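Local coordinates for protein Aster-A (Mus musculus, PDB 6GQF) that carries cholesterol from the plasma membrane to the endoplasmic reticulum by a non-vesicular route, binding the sterol in its VASt (ASTER) domain, at residues 92-97 and 111-116. Numbering follows the deposited sequence.
Sequences RVLTYT and VVETQT. With HC3 (25-hydroxycholesterol), chain E.
The Tyr96 ring has the carbonyl O of Val111 over one face, offset toward the rim, and Glu113 OE1 at its edge, where OH donates to it over 2.7 Å; the Phe74 ring also meets it. Ring and carboxylate planes stand nearly perpendicular, at 86°, and the hydroxyl comes to OE1 from above the carboxylate plane. Glu113 runs extended, CG anti to the backbone N (chi1 -177°). Val111 CG1 packs on Tyr96 CE1 at 3.5 Å. Tyr96 lines the 25-hydroxycholesterol pocket, its OH 3.2 Å from sterol C3. The Arg92 guanidinium receives Gln115 OE1 at its edge, in plane: NE and NH2 both donate to that one oxygen, each at 2.9 Å, from the same face of the amide. Gln115 NE2 in turn donates to Glu113 OE2, which Ser131 OG also bonds. An alanine in place of Gln115 would probably leave Arg92 NE and NH2 without this acceptor and Glu113 OE2 with one donor fewer. Leu94 CD1 lies 3.9 Å from Gln115 CD. Three antiparallel hydrogen-bonded pairs, Arg92–Gln115, Leu94–Glu113 and Tyr96–Val111, join the strands of a β hairpin in the VASt domain's sterol-binding, Bet v 1-like fold; strand 77-79 flanks 90-99, and strand 127-136 flanks 108-119.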
ATOM      1  N   ARG A  92       3.855   6.793  10.462  1.00 67.68           N
ATOM      2  CA  ARG A  92       2.471   6.756  10.908  1.00 69.43           C
ATOM      3  C   ARG A  92       1.987   5.319  10.843  1.00 62.59           C
ATOM      4  O   ARG A  92       2.689   4.438  10.341  1.00 59.90           O
ATOM      5  CB  ARG A  92       1.576   7.671  10.062  1.00 69.66           C
ATOM      6  CG  ARG A  92       1.409   7.252   8.605  1.00 65.70           C
ATOM      7  CD  ARG A  92       0.351   8.091   7.890  1.00 60.69           C
ATOM      8  NE  ARG A  92       0.148   7.645   6.513  1.00 66.67           N
ATOM      9  CZ  ARG A  92      -0.802   8.102   5.700  1.00 68.30           C
ATOM     10  NH1 ARG A  92      -1.654   9.030   6.115  1.00 72.35           N
ATOM     11  NH2 ARG A  92      -0.907   7.630   4.466  1.00 66.49           N
ATOM     12  N   VAL A  93       0.788   5.093  11.366  1.00 62.40           N
ATOM     13  CA  VAL A  93       0.163   3.781  11.324  1.00 62.76           C
ATOM     14  C   VAL A  93      -1.303   3.914  10.931  1.00 65.23           C
ATOM     15  O   VAL A  93      -1.971   4.883  11.295  1.00 64.84           O
ATOM     16  CB  VAL A  93       0.272   3.047  12.680  1.00 65.09           C
ATOM     17  CG1 VAL A  93       1.673   2.497  12.876  1.00 66.67           C
ATOM     18  CG2 VAL A  93      -0.111   3.970  13.835  1.00 67.50           C
ATOM     19  N   LEU A  94      -1.782   2.935  10.170  1.00 70.81           N
ATOM     20  CA  LEU A  94      -3.168   2.892   9.717  1.00 65.75           C
ATOM     21  C   LEU A  94      -3.805   1.599  10.181  1.00 64.40           C
ATOM     22  O   LEU A  94      -3.114   0.611  10.427  1.00 66.30           O
ATOM     23  CB  LEU A  94      -3.262   2.984   8.189  1.00 64.68           C
ATOM     24  CG  LEU A  94      -2.630   4.188   7.488  1.00 64.80           C
ATOM     25  CD1 LEU A  94      -1.105   4.082   7.386  1.00 62.41           C
ATOM     26  CD2 LEU A  94      -3.252   4.355   6.112  1.00 66.00           C
ATOM     27  N   THR A  95      -5.126   1.602  10.292  1.00 59.53           N
ATOM     28  CA  THR A  95      -5.852   0.368  10.495  1.00 60.37           C
ATOM     29  C   THR A  95      -7.189   0.465   9.791  1.00 70.14           C
ATOM     30  O   THR A  95      -7.772   1.546   9.700  1.00 72.23           O
ATOM     31  CB  THR A  95      -6.060   0.048  11.986  1.00 67.53           C
ATOM     32  OG1 THR A  95      -6.787  -1.180  12.111  1.00 74.67           O
ATOM     33  CG2 THR A  95      -6.823   1.165  12.690  1.00 73.47           C
ATOM     34  N   TYR A  96      -7.663  -0.660   9.272  1.00 66.02           N
ATOM     35  CA  TYR A  96      -8.962  -0.704   8.624  1.00 66.94           C
ATOM     36  C   TYR A  96      -9.389  -2.141   8.409  1.00 69.95           C
ATOM     37  O   TYR A  96      -8.555  -3.047   8.335  1.00 65.87           O
ATOM     38  CB  TYR A  96      -8.939   0.051   7.291  1.00 66.56           C
ATOM     39  CG  TYR A  96      -7.665  -0.127   6.506  1.00 62.29           C
ATOM     40  CD1 TYR A  96      -7.362  -1.336   5.895  1.00 62.58           C
ATOM     41  CD2 TYR A  96      -6.766   0.917   6.377  1.00 65.08           C
ATOM     42  CE1 TYR A  96      -6.190  -1.500   5.183  1.00 61.92           C
ATOM     43  CE2 TYR A  96      -5.597   0.767   5.668  1.00 69.17           C
ATOM     44  CZ  TYR A  96      -5.312  -0.442   5.071  1.00 70.78           C
ATOM     45  OH  TYR A  96      -4.143  -0.588   4.362  1.00 74.58           O
ATOM     46  N   THR A  97     -10.702  -2.331   8.338  1.00 69.76           N
ATOM     47  CA  THR A  97     -11.291  -3.628   8.065  1.00 65.46           C
ATOM     48  C   THR A  97     -11.540  -3.747   6.571  1.00 63.49           C
ATOM     49  O   THR A  97     -11.989  -2.794   5.934  1.00 64.56           O
ATOM     50  CB  THR A  97     -12.600  -3.816   8.841  1.00 70.97           C
ATOM     51  OG1 THR A  97     -12.327  -3.747  10.246  1.00 75.68           O
ATOM     52  CG2 THR A  97     -13.263  -5.160   8.505  1.00 71.84           C
ATOM     53  N   VAL A 111      -6.629  -4.947   9.114  1.00 73.11           N
ATOM     54  CA  VAL A 111      -5.322  -4.675   8.535  1.00 65.01           C
ATOM     55  C   VAL A 111      -4.650  -3.525   9.254  1.00 64.79           C
ATOM     56  O   VAL A 111      -5.077  -2.384   9.130  1.00 68.62           O
ATOM     57  CB  VAL A 111      -5.427  -4.327   7.038  1.00 66.54           C
ATOM     58  CG1 VAL A 111      -4.066  -3.907   6.480  1.00 60.79           C
ATOM     59  CG2 VAL A 111      -5.988  -5.501   6.258  1.00 67.07           C
ATOM     60  N   VAL A 112      -3.592  -3.829   9.995  1.00 64.54           N
ATOM     61  CA  VAL A 112      -2.754  -2.796  10.578  1.00 58.79           C
ATOM     62  C   VAL A 112      -1.611  -2.517   9.623  1.00 56.58           C
ATOM     63  O   VAL A 112      -0.941  -3.445   9.173  1.00 59.49           O
ATOM     64  CB  VAL A 112      -2.207  -3.209  11.941  1.00 56.94           C
ATOM     65  CG1 VAL A 112      -1.221  -2.167  12.469  1.00 55.21           C
ATOM     66  CG2 VAL A 112      -3.346  -3.404  12.911  1.00 60.12           C
ATOM     67  N   GLU A 113      -1.397  -1.242   9.317  1.00 60.88           N
ATOM     68  CA  GLU A 113      -0.356  -0.836   8.381  1.00 62.67           C
ATOM     69  C   GLU A 113       0.568   0.202   9.010  1.00 58.70           C
ATOM     70  O   GLU A 113       0.122   1.058   9.769  1.00 58.17           O
ATOM     71  CB  GLU A 113      -0.979  -0.280   7.093  1.00 66.06           C
ATOM     72  CG  GLU A 113       0.035   0.111   6.015  1.00 64.15           C
ATOM     73  CD  GLU A 113      -0.620   0.658   4.762  1.00 71.61           C
ATOM     74  OE1 GLU A 113      -1.859   0.824   4.762  1.00 74.49           O
ATOM     75  OE2 GLU A 113       0.103   0.925   3.776  1.00 74.91           O
ATOM     76  N   THR A 114       1.854   0.106   8.685  1.00 58.73           N
ATOM     77  CA  THR A 114       2.861   1.053   9.154  1.00 59.86           C
ATOM     78  C   THR A 114       3.599   1.668   7.972  1.00 58.63           C
ATOM     79  O   THR A 114       4.134   0.947   7.131  1.00 58.18           O
ATOM     80  CB  THR A 114       3.876   0.370  10.080  1.00 59.37           C
ATOM     81  OG1 THR A 114       3.178  -0.377  11.080  1.00 64.19           O
ATOM     82  CG2 THR A 114       4.769   1.391  10.751  1.00 64.37           C
ATOM     83  N   GLN A 115       3.635   2.996   7.917  1.00 57.37           N
ATOM     84  CA  GLN A 115       4.287   3.701   6.817  1.00 61.20           C
ATOM     85  C   GLN A 115       5.421   4.593   7.305  1.00 58.52           C
ATOM     86  O   GLN A 115       5.250   5.349   8.255  1.00 60.88           O
ATOM     87  CB  GLN A 115       3.269   4.540   6.044  1.00 59.91           C
ATOM     88  CG  GLN A 115       2.255   3.714   5.281  1.00 64.37           C
ATOM     89  CD  GLN A 115       1.369   4.562   4.398  1.00 66.19           C
ATOM     90  OE1 GLN A 115       1.270   5.776   4.585  1.00 69.13           O
ATOM     91  NE2 GLN A 115       0.724   3.933   3.422  1.00 63.74           N
ATOM     92  N   THR A 116       6.574   4.491   6.646  1.00 63.75           N
ATOM     93  CA  THR A 116       7.733   5.335   6.938  1.00 68.52           C
ATOM     94  C   THR A 116       8.108   6.196   5.734  1.00 62.92           C
ATOM     95  O   THR A 116       8.501   5.668   4.699  1.00 55.63           O
ATOM     96  CB  THR A 116       8.964   4.496   7.339  1.00 61.85           C
ATOM     97  OG1 THR A 116       8.643   3.679   8.471  1.00 73.00           O
ATOM     98  CG2 THR A 116      10.135   5.393   7.696  1.00 69.07           C
TER
HETATM   99  C18 HC3 E 601      -4.749  -9.157  -0.205  1.00 49.78           C
HETATM  100  C13 HC3 E 601      -4.556  -9.060   1.313  1.00 52.00           C
HETATM  101  C12 HC3 E 601      -5.605  -8.199   1.755  1.00 49.92           C
HETATM  102  C11 HC3 E 601      -5.441  -6.654   1.243  1.00 53.20           C
HETATM  103  C9  HC3 E 601      -4.071  -6.066   1.565  1.00 50.72           C
HETATM  104  C10 HC3 E 601      -3.906  -4.530   1.061  1.00 50.72           C
HETATM  105  C19 HC3 E 601      -4.489  -4.428  -0.329  1.00 52.35           C
HETATM  106  C1  HC3 E 601      -4.727  -3.609   1.962  1.00 56.77           C
HETATM  107  C2  HC3 E 601      -4.565  -2.153   1.595  1.00 60.81           C
HETATM  108  C3  HC3 E 601      -3.136  -1.713   1.586  1.00 62.50           C
HETATM  109  O1  HC3 E 601      -3.042  -0.369   1.113  1.00 67.87           O
HETATM  110  C4  HC3 E 601      -2.274  -2.604   0.695  1.00 51.81           C
HETATM  111  C5  HC3 E 601      -2.499  -4.077   1.023  1.00 47.09           C
HETATM  112  C6  HC3 E 601      -1.311  -5.178   0.707  1.00 50.48           C
HETATM  113  C7  HC3 E 601      -1.477  -6.518   1.316  1.00 48.67           C
HETATM  114  C8  HC3 E 601      -2.995  -7.000   1.022  1.00 43.38           C
HETATM  115  C14 HC3 E 601      -3.180  -8.393   1.568  1.00 43.55           C
HETATM  116  C15 HC3 E 601      -2.084  -9.526   1.228  1.00 44.36           C
HETATM  117  C16 HC3 E 601      -2.935 -10.989   1.533  1.00 46.18           C
HETATM  118  C17 HC3 E 601      -4.381 -10.600   1.898  1.00 44.14           C
HETATM  119  C20 HC3 E 601      -5.426 -11.496   1.431  1.00 43.32           C
HETATM  120  C21 HC3 E 601      -6.573 -11.460   2.484  1.00 55.56           C
HETATM  121  C22 HC3 E 601      -5.021 -12.979   1.122  1.00 54.73           C
HETATM  122  C23 HC3 E 601      -5.578 -14.030   2.051  1.00 58.21           C
HETATM  123  C24 HC3 E 601      -4.820 -15.293   1.719  1.00 56.13           C
HETATM  124  C25 HC3 E 601      -5.569 -16.501   2.224  1.00 69.63           C
HETATM  125  C26 HC3 E 601      -4.693 -17.707   1.986  1.00 59.46           C
HETATM  126  C27 HC3 E 601      -5.838 -16.348   3.709  1.00 61.87           C
HETATM  127  O2  HC3 E 601      -6.774 -16.636   1.509  1.00 76.21           O